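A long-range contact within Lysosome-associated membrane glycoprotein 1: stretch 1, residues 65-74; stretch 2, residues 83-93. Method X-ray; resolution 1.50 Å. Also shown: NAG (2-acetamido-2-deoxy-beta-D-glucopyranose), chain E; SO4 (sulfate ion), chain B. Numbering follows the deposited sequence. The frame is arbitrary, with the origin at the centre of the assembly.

Stretch 1 (65-74) KNRALELQFG
Stretch 2 83-93: FLQGVRLNMTL

Strands 67-74 and 83-92 of Lysosome-associated membrane glycoprotein 1 pair antiparallel, their twisted axes at 134° and 4.4 Å at closest approach, burying 943 Å² in total. The strands are extended (Leu69 phi/psi -115/125, Arg88 -125/132) except at Gln85 (-112/-15); the preceding Asn66 lies at -110/2. The register sets Arg67 opposite Met91, Leu69 opposite Leu89 and Leu71 opposite Val87 as non-hydrogen-bonded pairs (CA-CA 4.4, 4.6 and 4.9 Å), alternating with the hydrogen-bonded pairs Ala68-Asn90, Glu70-Arg88 and Gln72-Gly86. Ala68 N to Asn90 O and Asn90 N to Ala68 O are both 2.8 Å; Glu70 N donates to Arg88 O at 2.8 Å and Arg88 N to Glu70 O at 2.9 Å. Thr92 N reaches Asn66 O at 2.8 Å.

A beta bulge shifts the register by one after Gln72. Gln72 O accepts from both Gln85 N (2.8 Å) and Gly86 N (3.1 Å), and Phe73 then pairs with Leu84. Beyond it, Gly74 N binds Phe83 O at 2.9 Å and Phe83 N binds Gly74 O at 3.0 Å. Gly74 leaves room for the Gln85 side chain (chi1 p, chi2 t): an ideal CB there would lie 2.2 Å from Gln85 OE1, a clash.

The face carrying Leu69, Leu71, Phe73, Leu84, Val87 and Leu89 is largely apolar; Arg67 and Met91 (t, t, t) lie on it too. Leu69, Leu84 and Leu89 share chi1 t, chi2 p, and their ends come nearer the partner strand; Leu69 CD1 meets Val87 CG1 (chi1 t) at 3.8 Å. Leu71 is m, t, its CD2 3.9 Å from Val87 CG2 and its CB 3.8 Å from Leu84 CD1. Phe73 (m, chi2 84°) presents a ring face to Leu84 CD1, 4.2 Å from the ring centroid, a CH-pi contact. Arg67 (chi1 t, chi2 -142°) lays its aliphatic CG 3.6 Å from Leu89 CD1.

The opposite face, with Ala68, Glu70, Gln72, Phe83, Arg88 and Asn90, is mixed, and its polar contacts centre on Glu70 and Arg88. Glu70 (t, t, chi3 72°) and Arg88 (m, t, m, chi4 168°) bend toward each other at their ends to form a salt bridge: OE1 of Glu70 takes NH2 (2.7 Å) and NE (2.8 Å) of Arg88 at the guanidinium edge. Gln72 (m, t) adds NE2 to Glu70 OE1 at 2.9 Å. Arg88 NH1 also binds sulfate O4 at 2.7 Å, while NAG C8 lies over one guanidinium face. That sugar is linked through C1 to Asn90 ND2 (1.4 Å; chi1 m, chi2 -12°), and its O7 approaches Ala68 CB at 3.5 Å. Phe83 (p, chi2 89°) has Gly74 O over one face of its ring.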

# COMPACT_ATOMS: atom_id res chain seq x y z
N LYS A 65 -10.14 4.40 -13.31
CA LYS A 65 -11.58 4.57 -13.49
C LYS A 65 -12.42 3.61 -12.65
O LYS A 65 -13.51 3.95 -12.21
CB LYS A 65 -11.93 4.40 -14.98
CG LYS A 65 -13.36 4.78 -15.32
CD LYS A 65 -13.61 4.69 -16.82
CE LYS A 65 -13.52 3.25 -17.32
NZ LYS A 65 -14.58 2.39 -16.73
N ASN A 66 -11.90 2.40 -12.42
CA ASN A 66 -12.69 1.36 -11.76
C ASN A 66 -12.24 1.01 -10.35
O ASN A 66 -12.82 0.13 -9.71
CB ASN A 66 -12.66 0.08 -12.61
CG ASN A 66 -13.55 0.18 -13.83
OD1 ASN A 66 -13.08 0.12 -14.96
ND2 ASN A 66 -14.86 0.31 -13.60
N ARG A 67 -11.23 1.70 -9.84
CA ARG A 67 -10.59 1.27 -8.60
C ARG A 67 -9.81 2.39 -7.94
O ARG A 67 -9.11 3.14 -8.61
CB ARG A 67 -9.67 0.09 -8.89
CG ARG A 67 -9.01 -0.54 -7.68
CD ARG A 67 -7.58 -0.93 -8.00
NE ARG A 67 -6.70 0.23 -7.95
CZ ARG A 67 -5.70 0.47 -8.80
NH1 ARG A 67 -5.43 -0.38 -9.79
NH2 ARG A 67 -4.96 1.56 -8.64
N ALA A 68 -9.93 2.49 -6.62
CA ALA A 68 -9.09 3.39 -5.85
C ALA A 68 -8.54 2.66 -4.64
O ALA A 68 -9.31 2.11 -3.85
CB ALA A 68 -9.86 4.64 -5.44
N LEU A 69 -7.22 2.66 -4.52
CA LEU A 69 -6.54 2.04 -3.39
C LEU A 69 -5.83 3.09 -2.57
O LEU A 69 -5.01 3.83 -3.12
CB LEU A 69 -5.53 1.00 -3.87
CG LEU A 69 -4.60 0.44 -2.78
CD1 LEU A 69 -5.37 -0.47 -1.83
CD2 LEU A 69 -3.42 -0.31 -3.41
N GLU A 70 -6.11 3.15 -1.27
CA GLU A 70 -5.38 4.08 -0.41
C GLU A 70 -4.63 3.32 0.67
O GLU A 70 -5.19 2.47 1.37
CB GLU A 70 -6.30 5.12 0.24
CG GLU A 70 -5.51 6.16 1.07
CD GLU A 70 -6.40 7.25 1.61
OE1 GLU A 70 -7.18 6.97 2.54
OE2 GLU A 70 -6.31 8.40 1.11
N LEU A 71 -3.35 3.63 0.77
CA LEU A 71 -2.50 3.11 1.83
C LEU A 71 -2.36 4.18 2.88
O LEU A 71 -2.12 5.35 2.57
CB LEU A 71 -1.13 2.72 1.29
CG LEU A 71 -1.12 1.78 0.09
CD1 LEU A 71 0.31 1.48 -0.31
CD2 LEU A 71 -1.88 0.51 0.41
N GLN A 72 -2.51 3.79 4.14
CA GLN A 72 -2.36 4.72 5.25
C GLN A 72 -1.20 4.27 6.11
O GLN A 72 -1.12 3.11 6.51
CB GLN A 72 -3.65 4.80 6.07
CG GLN A 72 -4.86 5.16 5.23
CD GLN A 72 -5.99 5.75 6.04
OE1 GLN A 72 -6.05 5.60 7.26
NE2 GLN A 72 -6.91 6.43 5.36
N PHE A 73 -0.28 5.19 6.36
CA PHE A 73 0.89 4.91 7.19
C PHE A 73 0.75 5.65 8.51
O PHE A 73 0.27 6.78 8.56
CB PHE A 73 2.18 5.33 6.47
CG PHE A 73 2.47 4.52 5.25
CD1 PHE A 73 1.88 4.85 4.03
CD2 PHE A 73 3.30 3.43 5.32
CE1 PHE A 73 2.14 4.08 2.90
CE2 PHE A 73 3.56 2.66 4.19
CZ PHE A 73 2.98 2.99 2.99
N GLY A 74 1.17 4.99 9.58
CA GLY A 74 1.15 5.58 10.90
C GLY A 74 2.51 5.50 11.53
O GLY A 74 3.43 4.85 11.02
N PHE A 83 4.89 2.48 9.90
CA PHE A 83 4.34 1.24 9.38
C PHE A 83 3.09 1.52 8.58
O PHE A 83 2.44 2.56 8.75
CB PHE A 83 4.02 0.26 10.53
CG PHE A 83 3.27 0.88 11.67
CD1 PHE A 83 1.88 0.92 11.68
CD2 PHE A 83 3.95 1.42 12.75
CE1 PHE A 83 1.19 1.49 12.73
CE2 PHE A 83 3.27 2.00 13.80
CZ PHE A 83 1.89 2.03 13.79
N LEU A 84 2.77 0.60 7.68
CA LEU A 84 1.47 0.57 7.02
C LEU A 84 0.44 0.19 8.07
O LEU A 84 0.54 -0.90 8.66
CB LEU A 84 1.47 -0.42 5.87
CG LEU A 84 0.14 -0.57 5.12
CD1 LEU A 84 -0.14 0.66 4.27
CD2 LEU A 84 0.13 -1.82 4.28
N GLN A 85 -0.52 1.08 8.33
CA GLN A 85 -1.52 0.80 9.35
C GLN A 85 -2.91 0.59 8.76
O GLN A 85 -3.80 0.07 9.43
CB GLN A 85 -1.54 1.93 10.40
CG GLN A 85 -2.03 3.27 9.91
CD GLN A 85 -2.04 4.30 11.02
OE1 GLN A 85 -1.82 3.98 12.19
NE2 GLN A 85 -2.27 5.56 10.64
N GLY A 86 -3.11 0.98 7.51
CA GLY A 86 -4.43 0.87 6.94
C GLY A 86 -4.47 0.72 5.44
O GLY A 86 -3.59 1.19 4.73
N VAL A 87 -5.52 0.05 4.96
CA VAL A 87 -5.80 -0.06 3.54
C VAL A 87 -7.28 0.24 3.30
O VAL A 87 -8.14 -0.25 4.03
CB VAL A 87 -5.47 -1.47 3.00
CG1 VAL A 87 -6.15 -1.74 1.65
CG2 VAL A 87 -3.96 -1.65 2.90
N ARG A 88 -7.56 1.07 2.29
CA ARG A 88 -8.93 1.32 1.84
C ARG A 88 -9.00 1.02 0.35
O ARG A 88 -8.16 1.49 -0.41
CB ARG A 88 -9.36 2.77 2.07
CG ARG A 88 -9.33 3.25 3.50
CD ARG A 88 -10.22 4.48 3.68
NE ARG A 88 -9.64 5.70 3.13
CZ ARG A 88 -10.32 6.83 2.96
NH1 ARG A 88 -11.61 6.88 3.26
NH2 ARG A 88 -9.72 7.91 2.47
N LEU A 89 -10.00 0.26 -0.06
CA LEU A 89 -10.20 -0.04 -1.47
C LEU A 89 -11.63 0.24 -1.90
O LEU A 89 -12.57 -0.28 -1.31
CB LEU A 89 -9.84 -1.50 -1.75
CG LEU A 89 -10.10 -1.99 -3.18
CD1 LEU A 89 -9.13 -1.36 -4.16
CD2 LEU A 89 -10.03 -3.51 -3.24
N ASN A 90 -11.78 1.08 -2.92
CA ASN A 90 -13.05 1.21 -3.63
C ASN A 90 -12.92 0.52 -4.96
O ASN A 90 -11.93 0.73 -5.67
CB ASN A 90 -13.43 2.68 -3.86
CG ASN A 90 -13.84 3.40 -2.60
OD1 ASN A 90 -14.06 2.80 -1.55
ND2 ASN A 90 -13.95 4.72 -2.70
N MET A 91 -13.89 -0.29 -5.34
CA MET A 91 -13.76 -0.98 -6.62
C MET A 91 -15.10 -1.21 -7.30
O MET A 91 -16.12 -1.41 -6.65
CB MET A 91 -13.04 -2.30 -6.41
CG MET A 91 -12.51 -2.93 -7.68
SD MET A 91 -11.32 -4.22 -7.29
CE MET A 91 -10.41 -4.28 -8.83
N THR A 92 -15.08 -1.19 -8.63
CA THR A 92 -16.23 -1.64 -9.40
C THR A 92 -15.84 -2.86 -10.23
O THR A 92 -14.92 -2.80 -11.05
CB THR A 92 -16.77 -0.52 -10.31
OG1 THR A 92 -17.31 0.53 -9.51
CG2 THR A 92 -17.87 -1.07 -11.21
N LEU A 93 -16.53 -3.97 -9.99
CA LEU A 93 -16.32 -5.20 -10.75
C LEU A 93 -17.59 -5.52 -11.52
O LEU A 93 -18.57 -5.98 -10.94
CB LEU A 93 -15.96 -6.36 -9.83
CG LEU A 93 -14.64 -6.31 -9.05
CD1 LEU A 93 -14.61 -7.40 -7.99
CD2 LEU A 93 -13.47 -6.47 -10.00
C1 NAG E . -14.32 5.57 -1.61
C2 NAG E . -13.19 6.55 -1.30
C3 NAG E . -13.60 7.51 -0.19
C4 NAG E . -14.93 8.18 -0.53
C5 NAG E . -15.98 7.13 -0.86
C6 NAG E . -17.29 7.72 -1.31
C7 NAG E . -10.84 5.88 -1.62
C8 NAG E . -9.71 5.05 -1.10
N2 NAG E . -11.98 5.83 -0.93
O3 NAG E . -12.59 8.50 -0.04
O4 NAG E . -15.38 8.96 0.57
O5 NAG E . -15.50 6.30 -1.93
O6 NAG E . -17.18 8.31 -2.60
O7 NAG E . -10.73 6.57 -2.63
S SO4 B . -12.47 10.68 2.79
O1 SO4 B . -11.03 10.92 2.65
O2 SO4 B . -12.89 11.14 4.11
O3 SO4 B . -13.20 11.42 1.76
O4 SO4 B . -12.75 9.26 2.66